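Side-chain contacts in aromatic-L-amino-acid decarboxylase (Catharanthus roseus, PDB 6EEW), which catalyses the pyridoxal phosphate-dependent decarboxylation of L-tryptophan to tryptamine and of 5-hydroxy-L-tryptophan to serotonin: residues 222-227 against 239-244; 169-174 against 207-212; 453-458 against 486-491. One frame throughout, in Å; residues are numbered along the deposited sequence.

Contact 1 of 3, residues 222-227 against 239-244; sequences LIPTTV and RKMVED
In a beta-alpha-beta crossover of the pyridoxal-phosphate domain, Ile223 at the end of edge strand 220-223 packs against Met241 of helix 235-247, which leads on to the parallel strand 251-258. The fold is that of the PLP-dependent aminotransferase superfamily, with helices packed on a mostly parallel sheet. One methionine carries almost the whole contact. Its chain leaves the helix toward the strand with CG anti to the carbonyl carbon (chi1 -64°), runs on extended, and bends at the sulfur (chi3 63°), which folds the methyl back over Ile223. The sulfur sits at the fork of the isoleucine, 3.6 Å from Met241 SD to Ile223 CG2 and 3.7 Å from SD to Ile223 CG1, while Met241 CE lies 3.9 Å from Ile223 CG1. A beta-branched residue suits this place: it favours the extended backbone and offers two branches at once, and the backbone of Ile223 hydrogen-bonds with Gly198 of the neighbouring strand 194-199 and with Asp200 just after it. Pro224, which has no N-H to give to a sheet, follows directly, and its CD lies 4.2 Å from Met241 SD. The flexible thioether fits such an uneven surface well. With the thioether gone, as in an alanine here, Ile223 CG1 and CG2 would probably lose their cover from this part of the helix, opening a gap at the strand end. Two charged pairs lie along the helix. Lys240 and Asp244 are weakly bonded one turn apart. Arg239 forms a salt bridge with Glu243 and also pairs with Glu279. Arg239 NH1 to Glu243 OE2 is 3.2 Å, with the oxygen in the guanidinium plane but the donor well above the plane of the carboxylate.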
# COMPACT_ATOMS: atom_id res chain seq x y z
N LEU A 222 25.32 -10.61 1.92
CA LEU A 222 25.68 -9.20 1.89
C LEU A 222 27.13 -9.03 1.42
O LEU A 222 28.07 -9.54 2.05
CB LEU A 222 25.51 -8.58 3.28
CG LEU A 222 24.15 -8.50 3.99
CD1 LEU A 222 24.36 -7.74 5.29
CD2 LEU A 222 23.09 -7.83 3.13
N ILE A 223 27.31 -8.29 0.34
CA ILE A 223 28.62 -8.04 -0.25
C ILE A 223 29.36 -7.00 0.59
O ILE A 223 28.92 -5.85 0.70
CB ILE A 223 28.49 -7.58 -1.71
CG1 ILE A 223 27.61 -8.56 -2.47
CG2 ILE A 223 29.85 -7.55 -2.36
CD1 ILE A 223 27.04 -7.97 -3.74
N PRO A 224 30.49 -7.36 1.19
CA PRO A 224 31.25 -6.39 1.98
C PRO A 224 31.77 -5.23 1.13
O PRO A 224 32.20 -5.41 -0.01
CB PRO A 224 32.41 -7.23 2.55
CG PRO A 224 32.48 -8.45 1.65
CD PRO A 224 31.06 -8.72 1.25
N THR A 225 31.70 -4.04 1.71
CA THR A 225 32.15 -2.83 1.04
C THR A 225 33.11 -2.09 1.97
O THR A 225 33.06 -2.25 3.19
CB THR A 225 31.00 -1.90 0.68
OG1 THR A 225 30.40 -1.39 1.88
CG2 THR A 225 29.97 -2.62 -0.16
N THR A 226 33.99 -1.30 1.37
CA THR A 226 35.03 -0.59 2.10
C THR A 226 35.09 0.87 1.67
O THR A 226 34.59 1.26 0.60
CB THR A 226 36.39 -1.26 1.91
OG1 THR A 226 36.87 -0.98 0.59
CG2 THR A 226 36.28 -2.77 2.10
N VAL A 227 35.72 1.68 2.52
CA VAL A 227 35.92 3.09 2.19
C VAL A 227 36.67 3.26 0.87
O VAL A 227 36.52 4.30 0.22
CB VAL A 227 36.67 3.80 3.35
CG1 VAL A 227 38.10 3.27 3.48
CG2 VAL A 227 36.64 5.31 3.16
N ARG A 239 31.88 -10.71 -8.28
CA ARG A 239 32.20 -11.79 -9.20
C ARG A 239 32.82 -12.95 -8.45
O ARG A 239 32.48 -14.12 -8.69
CB ARG A 239 33.15 -11.34 -10.29
CG ARG A 239 33.75 -12.52 -11.03
CD ARG A 239 34.67 -12.07 -12.12
NE ARG A 239 33.95 -11.32 -13.13
CZ ARG A 239 33.26 -11.87 -14.12
NH1 ARG A 239 33.20 -13.20 -14.24
NH2 ARG A 239 32.64 -11.09 -15.00
N LYS A 240 33.73 -12.64 -7.53
CA LYS A 240 34.36 -13.70 -6.74
C LYS A 240 33.30 -14.46 -5.95
O LYS A 240 33.27 -15.71 -5.95
CB LYS A 240 35.41 -13.09 -5.82
CG LYS A 240 36.12 -14.11 -4.96
CD LYS A 240 36.78 -15.14 -5.86
CE LYS A 240 37.49 -16.22 -5.08
NZ LYS A 240 38.00 -17.28 -6.00
N MET A 241 32.37 -13.73 -5.32
CA MET A 241 31.31 -14.39 -4.55
C MET A 241 30.44 -15.26 -5.45
O MET A 241 30.13 -16.41 -5.10
CB MET A 241 30.46 -13.34 -3.83
CG MET A 241 31.21 -12.54 -2.76
SD MET A 241 30.26 -11.15 -2.10
CE MET A 241 28.88 -12.02 -1.35
N VAL A 242 30.02 -14.73 -6.59
CA VAL A 242 29.14 -15.48 -7.48
C VAL A 242 29.82 -16.75 -7.97
O VAL A 242 29.21 -17.83 -8.01
CB VAL A 242 28.69 -14.60 -8.67
CG1 VAL A 242 27.94 -15.44 -9.70
CG2 VAL A 242 27.82 -13.44 -8.18
N GLU A 243 31.10 -16.66 -8.32
CA GLU A 243 31.77 -17.84 -8.86
C GLU A 243 32.02 -18.88 -7.78
O GLU A 243 31.97 -20.09 -8.06
CB GLU A 243 33.06 -17.41 -9.56
CG GLU A 243 32.76 -16.64 -10.85
CD GLU A 243 34.00 -16.12 -11.56
OE1 GLU A 243 35.03 -15.89 -10.89
OE2 GLU A 243 33.93 -15.91 -12.80
N ASP A 244 32.28 -18.45 -6.55
CA ASP A 244 32.37 -19.42 -5.46
C ASP A 244 31.03 -20.09 -5.21
O ASP A 244 30.97 -21.30 -4.96
CB ASP A 244 32.91 -18.75 -4.20
CG ASP A 244 34.38 -18.32 -4.34
OD1 ASP A 244 35.03 -18.72 -5.33
OD2 ASP A 244 34.88 -17.58 -3.47

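Contact 2 of 3, residues 169-174 against 207-212; sequences ESILCT and PKTCKL
Thr209 and Leu172 bury the most surface where helix 206-212 crosses helix 167-186, two of the helices that accompany the central sheet in the PLP-binding domain of this group II decarboxylase. The segment axes come within 9.4 Å and cross at -45°, and a small residue at the crossing suits the approach. Thr209 turns its methyl to the other helix: CG2 presses on the backbone itself, 3.5 Å from Leu172 CA. Ile171 flanks it, with Ile171 CG2 3.8 Å from Thr209 CG2. The hydroxyl of Thr209 turns back to the carbonyl of Met205, just before the helix, so the buried polar atom is satisfied. Leu172 reaches over with its longer chain, a chi1 of 177° swinging CG away from the backbone N and across to the other helix. Leu212, one turn beyond Thr209, receives it at about a right angle and also packs on Leu342 of the second subunit, which links this crossing to the dimer interface. Ser168, which probably binds the cofactor, lies close to Thr209. Leu172 CD1 faces both Leu212 CB, at 4.0 Å, and Thr209 O, at 3.9 Å.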
# COMPACT_ATOMS: atom_id res chain seq x y z
N GLU A 169 7.92 -3.54 -1.33
CA GLU A 169 7.07 -4.44 -2.10
C GLU A 169 7.47 -4.49 -3.58
O GLU A 169 7.27 -5.52 -4.23
CB GLU A 169 5.58 -4.07 -1.93
CG GLU A 169 5.16 -2.65 -2.31
CD GLU A 169 3.63 -2.44 -2.17
OE1 GLU A 169 2.97 -3.25 -1.49
OE2 GLU A 169 3.09 -1.47 -2.76
N SER A 170 8.07 -3.44 -4.12
CA SER A 170 8.60 -3.54 -5.48
C SER A 170 9.73 -4.55 -5.55
O SER A 170 9.77 -5.41 -6.44
CB SER A 170 9.04 -2.17 -5.96
OG SER A 170 7.93 -1.32 -5.97
N ILE A 171 10.68 -4.45 -4.62
CA ILE A 171 11.77 -5.41 -4.58
C ILE A 171 11.24 -6.81 -4.32
O ILE A 171 11.70 -7.78 -4.92
CB ILE A 171 12.82 -5.00 -3.53
CG1 ILE A 171 13.54 -3.73 -3.99
CG2 ILE A 171 13.86 -6.08 -3.39
CD1 ILE A 171 14.65 -3.26 -3.05
N LEU A 172 10.27 -6.94 -3.40
CA LEU A 172 9.68 -8.24 -3.12
C LEU A 172 9.08 -8.85 -4.38
O LEU A 172 9.28 -10.04 -4.66
CB LEU A 172 8.64 -8.10 -2.01
CG LEU A 172 7.84 -9.34 -1.60
CD1 LEU A 172 8.76 -10.47 -1.16
CD2 LEU A 172 6.86 -9.00 -0.49
N CYS A 173 8.36 -8.05 -5.16
CA CYS A 173 7.76 -8.56 -6.40
C CYS A 173 8.84 -9.01 -7.39
O CYS A 173 8.74 -10.10 -7.97
CB CYS A 173 6.83 -7.50 -7.00
SG CYS A 173 5.17 -7.41 -6.11
N THR A 174 9.89 -8.20 -7.58
CA THR A 174 10.90 -8.63 -8.54
C THR A 174 11.65 -9.86 -8.04
O THR A 174 12.00 -10.74 -8.84
CB THR A 174 11.88 -7.50 -8.88
OG1 THR A 174 12.69 -7.16 -7.74
CG2 THR A 174 11.13 -6.28 -9.36
N PRO A 207 17.53 -7.93 3.14
CA PRO A 207 17.43 -9.29 3.69
C PRO A 207 16.02 -9.65 4.15
O PRO A 207 15.57 -10.79 3.98
CB PRO A 207 18.42 -9.26 4.87
CG PRO A 207 19.37 -8.11 4.54
CD PRO A 207 18.53 -7.10 3.84
N LYS A 208 15.33 -8.71 4.79
CA LYS A 208 13.96 -8.96 5.20
C LYS A 208 13.12 -9.37 4.00
O LYS A 208 12.37 -10.35 4.05
CB LYS A 208 13.37 -7.70 5.85
CG LYS A 208 11.87 -7.75 6.08
CD LYS A 208 11.39 -6.51 6.79
CE LYS A 208 9.89 -6.51 6.97
NZ LYS A 208 9.48 -5.34 7.80
N THR A 209 13.25 -8.63 2.90
CA THR A 209 12.54 -8.95 1.68
C THR A 209 12.89 -10.35 1.19
O THR A 209 12.00 -11.15 0.87
CB THR A 209 12.85 -7.91 0.60
OG1 THR A 209 12.25 -6.66 0.98
CG2 THR A 209 12.27 -8.33 -0.72
N CYS A 210 14.18 -10.69 1.14
CA CYS A 210 14.56 -12.03 0.70
C CYS A 210 13.90 -13.10 1.56
O CYS A 210 13.40 -14.11 1.05
CB CYS A 210 16.08 -12.19 0.73
SG CYS A 210 16.97 -11.09 -0.42
N LYS A 211 13.92 -12.91 2.88
CA LYS A 211 13.31 -13.87 3.78
C LYS A 211 11.81 -14.00 3.50
O LYS A 211 11.26 -15.10 3.50
CB LYS A 211 13.56 -13.46 5.23
CG LYS A 211 12.91 -14.34 6.27
CD LYS A 211 13.15 -13.81 7.68
CE LYS A 211 12.60 -14.78 8.72
NZ LYS A 211 12.86 -14.36 10.12
N LEU A 212 11.14 -12.86 3.26
CA LEU A 212 9.72 -12.90 2.95
C LEU A 212 9.43 -13.78 1.74
O LEU A 212 8.37 -14.41 1.68
CB LEU A 212 9.19 -11.49 2.71
CG LEU A 212 9.22 -10.58 3.94
CD1 LEU A 212 8.51 -9.28 3.64
CD2 LEU A 212 8.58 -11.28 5.14

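Contact 3 of 3, residues 453-458 against 486-491; sequences GRVYMT and WDLIQK
Val455 and Met457 are the two residues by which the 453-458 connection packs on Leu488 and Ile489 of helix 479-496. The segment begins at Gly453, the first residue to leave helical geometry after helix 438-451. Its phi is positive (76°), and a CB would collide with the carbonyl oxygen of the residue before, which explains the glycine. Arg454 starts out toward the helix but makes no close contact with residues 486-491, and its long charged chain suits an exposed position. Val455 makes the closest approach. Its CG1 stands between the backbone N and the carbonyl carbon (chi1 59°) and meets Leu488 at an oblique angle, 3.8 Å from Val455 CG1 to Leu488 CD2. The leucine presents this methyl because its CG is turned to the side opposite the backbone N (chi1 179°). The compact valine also packs on Leu449 of helix 438-451, which Ile489 touches as well. These elements belong to the C-terminal alpha/beta portion of the chain, in which helices cover a four-stranded antiparallel sheet, as in the small domain of fold-type I PLP enzymes. At Met457, two residues on, the chain again faces the helix. The thioether touches the tip of Ile489, with Met457 SD 4.3 Å from Ile489 CD1, and long, flexible methionine also spans to Leu446 and to Leu468 and Leu470 of the sheet. On the helix's own surface Gln490 CG sits 3.6 Å above the plane of the Trp486 ring, offset toward its rim. Thr458 takes no part in this packing: its hydroxyl bonds to the backbone N of Phe100, a residue of the tryptophan pocket.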
# COMPACT_ATOMS: atom_id res chain seq x y z
N GLY A 453 15.21 21.57 19.32
CA GLY A 453 13.91 21.71 18.72
C GLY A 453 13.90 22.46 17.40
O GLY A 453 12.90 22.39 16.68
N ARG A 454 14.99 23.16 17.06
CA ARG A 454 15.06 23.95 15.84
C ARG A 454 15.66 23.18 14.67
O ARG A 454 15.86 23.78 13.61
CB ARG A 454 15.87 25.23 16.07
CG ARG A 454 15.31 26.17 17.11
CD ARG A 454 16.28 27.34 17.31
NE ARG A 454 16.43 28.13 16.09
CZ ARG A 454 15.80 29.28 15.84
NH1 ARG A 454 14.98 29.81 16.74
NH2 ARG A 454 16.01 29.91 14.69
N VAL A 455 15.95 21.90 14.83
CA VAL A 455 16.53 21.09 13.77
C VAL A 455 16.39 19.63 14.15
O VAL A 455 16.36 19.29 15.33
CB VAL A 455 18.01 21.47 13.50
CG1 VAL A 455 18.85 21.29 14.75
CG2 VAL A 455 18.59 20.63 12.38
N TYR A 456 16.28 18.77 13.14
CA TYR A 456 16.32 17.32 13.34
C TYR A 456 17.28 16.72 12.34
O TYR A 456 17.07 16.84 11.12
CB TYR A 456 14.93 16.70 13.19
CG TYR A 456 14.89 15.21 13.49
CD1 TYR A 456 15.78 14.63 14.39
CD2 TYR A 456 13.95 14.39 12.88
CE1 TYR A 456 15.75 13.27 14.67
CE2 TYR A 456 13.91 13.02 13.15
CZ TYR A 456 14.81 12.47 14.04
OH TYR A 456 14.77 11.11 14.32
N MET A 457 18.30 16.04 12.84
CA MET A 457 19.24 15.29 12.02
C MET A 457 19.43 13.93 12.65
O MET A 457 19.41 13.80 13.88
CB MET A 457 20.61 15.98 11.89
CG MET A 457 20.57 17.37 11.30
SD MET A 457 22.09 18.31 11.60
CE MET A 457 23.36 17.13 11.16
N THR A 458 19.57 12.91 11.80
CA THR A 458 19.99 11.60 12.26
C THR A 458 21.47 11.38 11.97
O THR A 458 22.14 12.18 11.32
CB THR A 458 19.15 10.48 11.62
OG1 THR A 458 19.12 10.64 10.20
CG2 THR A 458 17.73 10.50 12.18
N TRP A 486 23.76 25.63 9.87
CA TRP A 486 25.22 25.63 9.98
C TRP A 486 25.68 26.56 11.10
O TRP A 486 26.59 26.21 11.88
CB TRP A 486 25.84 26.00 8.64
CG TRP A 486 27.31 26.14 8.70
CD1 TRP A 486 28.05 27.22 8.34
CD2 TRP A 486 28.23 25.17 9.20
NE1 TRP A 486 29.39 26.97 8.55
CE2 TRP A 486 29.52 25.72 9.08
CE3 TRP A 486 28.09 23.88 9.73
CZ2 TRP A 486 30.67 25.03 9.47
CZ3 TRP A 486 29.23 23.19 10.11
CH2 TRP A 486 30.50 23.77 9.98
N ASP A 487 25.07 27.74 11.21
CA ASP A 487 25.40 28.63 12.32
C ASP A 487 25.17 27.95 13.66
O ASP A 487 26.01 28.01 14.56
CB ASP A 487 24.57 29.91 12.22
CG ASP A 487 25.00 30.80 11.07
OD1 ASP A 487 26.19 30.75 10.69
OD2 ASP A 487 24.14 31.54 10.54
N LEU A 488 24.02 27.27 13.80
CA LEU A 488 23.71 26.59 15.05
C LEU A 488 24.71 25.48 15.34
O LEU A 488 25.13 25.30 16.49
CB LEU A 488 22.29 26.00 14.98
CG LEU A 488 21.81 25.22 16.20
CD1 LEU A 488 21.68 26.12 17.42
CD2 LEU A 488 20.51 24.44 15.93
N ILE A 489 25.07 24.71 14.32
CA ILE A 489 26.05 23.64 14.49
C ILE A 489 27.35 24.21 15.03
O ILE A 489 27.94 23.68 15.98
CB ILE A 489 26.25 22.88 13.16
CG1 ILE A 489 24.94 22.22 12.73
CG2 ILE A 489 27.39 21.89 13.29
CD1 ILE A 489 25.00 21.49 11.40
N GLN A 490 27.80 25.33 14.44
CA GLN A 490 29.04 25.93 14.91
C GLN A 490 28.91 26.44 16.34
O GLN A 490 29.84 26.28 17.14
CB GLN A 490 29.47 27.06 13.97
CG GLN A 490 30.19 26.59 12.72
CD GLN A 490 30.75 27.73 11.89
OE1 GLN A 490 30.04 28.70 11.58
NE2 GLN A 490 32.03 27.64 11.56
N LYS A 491 27.77 27.05 16.68
CA LYS A 491 27.59 27.53 18.05
C LYS A 491 27.64 26.37 19.04
O LYS A 491 28.30 26.46 20.09
CB LYS A 491 26.28 28.29 18.21
CG LYS A 491 26.05 28.77 19.65
CD LYS A 491 24.75 29.53 19.84
CE LYS A 491 23.54 28.62 19.73
NZ LYS A 491 22.27 29.32 20.10

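Along the chain the contacts come in series: contact 2 closes at residue 212, contact 1 opens at 222, and contact 3 follows from 453. Contacts 1 and 2 share the PLP-binding domain, their centres 20 Å apart. Helix 206-212 and strand 220-223 follow each other in the chain and touch, Pro207 CG lying 4.0 Å from Leu222 CD2; Leu222 in turn touches His203, a tryptophan-binding residue. Contact 3 lies around the small C-terminal sheet, its centre 38 Å from contact 1 and 36 Å from contact 2. Contacts 1 and 2 pack parts of the cofactor domain, while contact 3, about 18 Å from each at the nearest atoms, packs the C-terminal portion.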